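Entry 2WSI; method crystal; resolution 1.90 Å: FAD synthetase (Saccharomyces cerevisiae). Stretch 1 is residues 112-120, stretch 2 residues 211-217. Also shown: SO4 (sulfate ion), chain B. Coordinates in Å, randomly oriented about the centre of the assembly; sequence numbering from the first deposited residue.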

ATOM      1  N   THR A 112      -3.528 -13.624  10.955  1.00 19.47           N
ATOM      2  CA  THR A 112      -3.582 -12.193  10.617  1.00 20.00           C
ATOM      3  C   THR A 112      -3.707 -11.356  11.891  1.00 14.44           C
ATOM      4  O   THR A 112      -4.514 -11.661  12.755  1.00 16.59           O
ATOM      5  N   PHE A 113      -2.889 -10.319  12.044  1.00 13.61           N
ATOM      6  CA  PHE A 113      -3.016  -9.449  13.231  1.00 14.26           C
ATOM      7  C   PHE A 113      -4.379  -8.793  13.260  1.00 18.01           C
ATOM      8  O   PHE A 113      -4.780  -8.223  12.270  1.00 15.03           O
ATOM      9  N   PRO A 114      -5.064  -8.808  14.416  1.00 15.48           N
ATOM     10  CA  PRO A 114      -6.340  -8.077  14.555  1.00 18.18           C
ATOM     11  C   PRO A 114      -6.206  -6.576  14.274  1.00 19.49           C
ATOM     12  O   PRO A 114      -7.120  -5.962  13.757  1.00 14.00           O
ATOM     13  N   THR A 115      -5.072  -5.989  14.629  1.00 13.98           N
ATOM     14  CA  THR A 115      -4.851  -4.578  14.378  1.00 16.63           C
ATOM     15  C   THR A 115      -4.935  -4.298  12.873  1.00 12.58           C
ATOM     16  O   THR A 115      -5.439  -3.254  12.458  1.00 12.66           O
ATOM     17  N   LEU A 116      -4.409  -5.232  12.079  1.00 10.69           N
ATOM     18  CA  LEU A 116      -4.366  -5.094  10.618  1.00 14.44           C
ATOM     19  C   LEU A 116      -5.759  -5.355  10.046  1.00 12.93           C
ATOM     20  O   LEU A 116      -6.214  -4.633   9.184  1.00 12.40           O
ATOM     21  N   GLU A 117      -6.423  -6.398  10.516  1.00 12.68           N
ATOM     22  CA  GLU A 117      -7.806  -6.651  10.093  1.00 18.65           C
ATOM     23  C   GLU A 117      -8.667  -5.414  10.316  1.00 11.40           C
ATOM     24  O   GLU A 117      -9.441  -5.000   9.443  1.00 15.83           O
ATOM     25  N   ASN A 118      -8.528  -4.804  11.479  1.00 11.92           N
ATOM     26  CA  ASN A 118      -9.320  -3.614  11.793  1.00 17.21           C
ATOM     27  C   ASN A 118      -8.989  -2.447  10.854  1.00 15.15           C
ATOM     28  O   ASN A 118      -9.873  -1.728  10.404  1.00 12.18           O
ATOM     29  N   PHE A 119      -7.705  -2.279  10.564  1.00  8.88           N
ATOM     30  CA  PHE A 119      -7.254  -1.259   9.626  1.00 12.16           C
ATOM     31  C   PHE A 119      -7.800  -1.492   8.211  1.00 10.19           C
ATOM     32  O   PHE A 119      -8.167  -0.546   7.508  1.00  9.67           O
ATOM     33  N   VAL A 120      -7.837  -2.747   7.777  1.00 10.95           N
ATOM     34  CA  VAL A 120      -8.381  -3.052   6.451  1.00 12.91           C
ATOM     35  C   VAL A 120      -9.843  -2.653   6.364  1.00 15.50           C
ATOM     36  O   VAL A 120     -10.282  -2.041   5.386  1.00  8.59           O
ATOM     37  N   GLU A 211      -2.388  10.326   5.382  1.00 13.85           N
ATOM     38  CA  GLU A 211      -3.415   9.269   5.500  1.00 13.42           C
ATOM     39  C   GLU A 211      -3.118   8.362   6.701  1.00 13.53           C
ATOM     40  O   GLU A 211      -1.972   8.243   7.125  1.00 11.66           O
ATOM     41  N   PRO A 212      -4.153   7.727   7.260  1.00 13.74           N
ATOM     42  CA  PRO A 212      -3.898   6.872   8.418  1.00 13.65           C
ATOM     43  C   PRO A 212      -3.121   5.641   7.973  1.00 13.31           C
ATOM     44  O   PRO A 212      -3.383   5.118   6.916  1.00 13.57           O
ATOM     45  N   ILE A 213      -2.183   5.184   8.771  1.00 13.31           N
ATOM     46  CA  ILE A 213      -1.384   4.025   8.396  1.00 17.78           C
ATOM     47  C   ILE A 213      -1.449   2.984   9.514  1.00 13.64           C
ATOM     48  O   ILE A 213      -1.696   3.314  10.673  1.00 13.69           O
ATOM     49  N   CYS A 214      -1.236   1.731   9.157  1.00  9.16           N
ATOM     50  CA  CYS A 214      -1.431   0.662  10.107  1.00 12.69           C
ATOM     51  C   CYS A 214      -0.625   0.954  11.370  1.00  9.32           C
ATOM     52  O   CYS A 214       0.565   1.238  11.298  1.00 10.15           O
ATOM     53  N   GLY A 215      -1.262   0.857  12.531  1.00  8.55           N
ATOM     54  CA  GLY A 215      -0.595   1.224  13.773  1.00 12.41           C
ATOM     55  C   GLY A 215       0.603   0.331  14.085  1.00 13.65           C
ATOM     56  O   GLY A 215       1.480   0.744  14.826  1.00 15.69           O
ATOM     57  N   LEU A 216       0.661  -0.877  13.525  1.00  8.45           N
ATOM     58  CA  LEU A 216       1.841  -1.720  13.743  1.00 11.17           C
ATOM     59  C   LEU A 216       3.148  -0.996  13.377  1.00 13.22           C
ATOM     60  O   LEU A 216       4.182  -1.214  14.024  1.00 13.61           O
ATOM     61  N   TYR A 217       3.131  -0.158  12.336  1.00 11.08           N
ATOM     62  CA  TYR A 217       4.360   0.559  11.951  1.00 15.28           C
ATOM     63  C   TYR A 217       4.820   1.504  13.078  1.00 16.02           C
ATOM     64  O   TYR A 217       6.015   1.706  13.298  1.00 14.28           O
TER

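Packing of residues 211-217 of FAD synthetase against the helix that begins at P114. The two segments lie in one chain, far apart in sequence, and bury 357 Å² between them without a single hydrogen bond across the contact; the contact is made by apolar side chains, the two phenylalanine rings and backbone atoms of stretch 2. The helix residues that reach the other stretch are T115, L116 and F119, joined by F113 at the N-cap position just before it. E211 opens stretch 2 but stays out of reach of the helix; its side chain (chi1 m, chi2 m) has both carboxylate oxygens hydrogen-bonded elsewhere in the structure. P212 is the first to touch. Its CA-to-CB bond points toward the helix, and CB lies 4.3 Å from CE1 of F119, while its carbonyl O comes closer still, 3.2 Å from F119 CZ, at the edge of the ring and near its plane. A carbonyl oxygen is well placed there, facing the slightly positive rim of the aromatic ring rather than its electron-rich face. The CA-to-CB bond of I213 points away from the helix (chi1 p, chi2 t), so its contribution is mainly backbone: its C sits 3.6 Å from F119 CE1. C214 is the hub. The F119 side chain, chi1 t with chi2 at 70°, lays one ring face against this residue, with C214 N 3.5 Å from F119 CZ and C214 CB 4.3 Å from the ring centroid, only 18° off the normal, a CH-pi contact. With chi1 t, C214 places SG 3.8 Å from CD1 of L116 (chi1 t, chi2 p) and 4.3 Å from CG2 of T115; the sulfur also stands 5.2 Å from the centroid of the F119 ring, in an oblique sulfur-aromatic approach. The same sulfur caps its own segment, accepting a weak hydrogen bond from L216 N (N to SG, 3.7 Å), so one side chain both packs on the helix and holds the turn that follows. G215 has no side chain, and here the backbone itself meets the helix: its N is 4.5 Å from T115 CG2. The CA-to-CB bond of L216 points toward the helix, with chi1 m and chi2 t, and its two methyls have different neighbours. CD1 rests over one face of the F113 ring, 3.7 Å from F113 CD2 and 4.1 Å from the ring centroid, a second CH-pi contact; CD2 lies 3.8 Å from T115 CB. The CA-to-CB bonds of F113 and T115 (both chi1 m) point toward stretch 2, where both residues touch L216. CB, CG2 and OG1 of T115 all lie near L216 CD2, and OG1 is also hydrogen-bonded elsewhere in the structure. Y217 (chi1 m, chi2 -59°) leaves the packing: its CA-to-CB bond runs sideways, and no atom of the residue touches the helix. Its OH instead donates a short hydrogen bond to O3 of the sulfate ion, 2.6 Å from OH to O3, with O3 at the ring edge near its plane. The sulfate probably comes from the crystallisation liquor.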

ATOM      1  CB  THR A 112      -4.766 -11.924   9.637  1.00 19.12           C
ATOM      2  OG1 THR A 112      -4.534 -12.660   8.433  1.00 20.80           O
ATOM      3  CG2 THR A 112      -4.911 -10.447   9.302  1.00 19.32           C
ATOM      4  CB  PHE A 113      -2.014  -8.302  13.203  1.00 13.34           C
ATOM      5  CG  PHE A 113      -0.602  -8.715  13.463  1.00 13.77           C
ATOM      6  CD1 PHE A 113      -0.144  -8.849  14.772  1.00 17.66           C
ATOM      7  CD2 PHE A 113       0.281  -8.918  12.404  1.00 19.98           C
ATOM      8  CE1 PHE A 113       1.168  -9.226  15.034  1.00 23.52           C
ATOM      9  CE2 PHE A 113       1.609  -9.294  12.649  1.00 25.24           C
ATOM     10  CZ  PHE A 113       2.051  -9.438  13.971  1.00 23.86           C
ATOM     11  CB  PRO A 114      -6.727  -8.286  16.021  1.00 27.82           C
ATOM     12  CG  PRO A 114      -5.871  -9.405  16.526  1.00 29.00           C
ATOM     13  CD  PRO A 114      -4.678  -9.539  15.638  1.00 20.94           C
ATOM     14  CB  THR A 115      -3.453  -4.135  14.881  1.00 17.40           C
ATOM     15  OG1 THR A 115      -3.381  -4.274  16.315  1.00 18.74           O
ATOM     16  CG2 THR A 115      -3.197  -2.680  14.494  1.00 14.92           C
ATOM     17  CB  LEU A 116      -3.362  -6.081   9.999  1.00 15.04           C
ATOM     18  CG  LEU A 116      -3.241  -5.919   8.482  1.00 22.48           C
ATOM     19  CD1 LEU A 116      -2.466  -4.654   8.158  1.00 14.42           C
ATOM     20  CD2 LEU A 116      -2.618  -7.130   7.814  1.00 36.44           C
ATOM     21  CB  GLU A 117      -8.407  -7.829  10.875  1.00 19.13           C
ATOM     22  CG  GLU A 117      -8.008  -9.207  10.348  1.00 24.78           C
ATOM     23  CD  GLU A 117      -8.285 -10.331  11.354  1.00 32.99           C
ATOM     24  OE1 GLU A 117      -8.566  -9.998  12.533  1.00 28.66           O
ATOM     25  OE2 GLU A 117      -8.206 -11.538  10.977  1.00 29.70           O
ATOM     26  CB  ASN A 118      -9.129  -3.190  13.248  1.00 13.65           C
ATOM     27  CG  ASN A 118      -9.864  -4.099  14.226  1.00 21.76           C
ATOM     28  OD1 ASN A 118     -10.842  -4.745  13.871  1.00 28.27           O
ATOM     29  ND2 ASN A 118      -9.382  -4.161  15.453  1.00 21.13           N
ATOM     30  CB  PHE A 119      -5.714  -1.232   9.581  1.00 11.86           C
ATOM     31  CG  PHE A 119      -5.172  -0.101   8.758  1.00 11.07           C
ATOM     32  CD1 PHE A 119      -5.288   1.213   9.199  1.00 10.02           C
ATOM     33  CD2 PHE A 119      -4.561  -0.346   7.545  1.00 10.46           C
ATOM     34  CE1 PHE A 119      -4.781   2.250   8.447  1.00 12.71           C
ATOM     35  CE2 PHE A 119      -4.070   0.690   6.793  1.00 12.17           C
ATOM     36  CZ  PHE A 119      -4.177   1.985   7.242  1.00 11.76           C
ATOM     37  CB  VAL A 120      -8.233  -4.554   6.101  1.00  9.49           C
ATOM     38  CG1 VAL A 120      -8.983  -4.872   4.837  1.00 13.62           C
ATOM     39  CG2 VAL A 120      -6.723  -4.918   5.943  1.00 12.30           C
ATOM     40  CB  GLU A 211      -3.472   8.446   4.204  1.00 12.35           C
ATOM     41  CG  GLU A 211      -4.129   9.213   3.053  1.00 10.65           C
ATOM     42  CD  GLU A 211      -5.628   9.399   3.321  1.00 16.65           C
ATOM     43  OE1 GLU A 211      -6.371   8.395   3.280  1.00 13.20           O
ATOM     44  OE2 GLU A 211      -6.049  10.533   3.611  1.00 12.01           O
ATOM     45  CB  PRO A 212      -5.307   6.474   8.882  1.00 19.22           C
ATOM     46  CG  PRO A 212      -6.194   6.629   7.654  1.00 18.24           C
ATOM     47  CD  PRO A 212      -5.553   7.651   6.778  1.00 18.48           C
ATOM     48  CB  ILE A 213       0.086   4.399   8.125  1.00 22.17           C
ATOM     49  CG1 ILE A 213       0.799   4.771   9.418  1.00 19.30           C
ATOM     50  CG2 ILE A 213       0.179   5.548   7.138  1.00 16.03           C
ATOM     51  CD1 ILE A 213       2.306   4.935   9.225  1.00 22.74           C
ATOM     52  CB  CYS A 214      -1.001  -0.682   9.511  1.00 10.74           C
ATOM     53  SG  CYS A 214      -1.394  -2.034  10.677  1.00 12.29           S
ATOM     54  CB  LEU A 216       1.744  -3.033  12.960  1.00 12.35           C
ATOM     55  CG  LEU A 216       0.498  -3.884  13.261  1.00 23.42           C
ATOM     56  CD1 LEU A 216       0.566  -5.188  12.487  1.00 26.91           C
ATOM     57  CD2 LEU A 216       0.351  -4.155  14.761  1.00 20.73           C
ATOM     58  CB  TYR A 217       4.161   1.334  10.624  1.00 12.60           C
ATOM     59  CG  TYR A 217       3.866   0.401   9.473  1.00 11.29           C
ATOM     60  CD1 TYR A 217       4.769  -0.604   9.107  1.00  9.92           C
ATOM     61  CD2 TYR A 217       2.665   0.493   8.764  1.00 11.34           C
ATOM     62  CE1 TYR A 217       4.483  -1.471   8.042  1.00 12.11           C
ATOM     63  CE2 TYR A 217       2.359  -0.384   7.711  1.00  7.69           C
ATOM     64  CZ  TYR A 217       3.271  -1.350   7.351  1.00 10.09           C
ATOM     65  OH  TYR A 217       2.939  -2.225   6.326  1.00 10.37           O
TER
HETATM   66  S   SO4 B1305       4.496  -4.455   4.197  1.00 22.60           S
HETATM   67  O1  SO4 B1305       4.675  -5.894   4.253  1.00 30.40           O
HETATM   68  O2  SO4 B1305       3.118  -4.187   3.798  1.00 37.29           O
HETATM   69  O3  SO4 B1305       4.745  -3.904   5.530  1.00 22.01           O
HETATM   70  O4  SO4 B1305       5.346  -3.887   3.158  1.00 24.98           O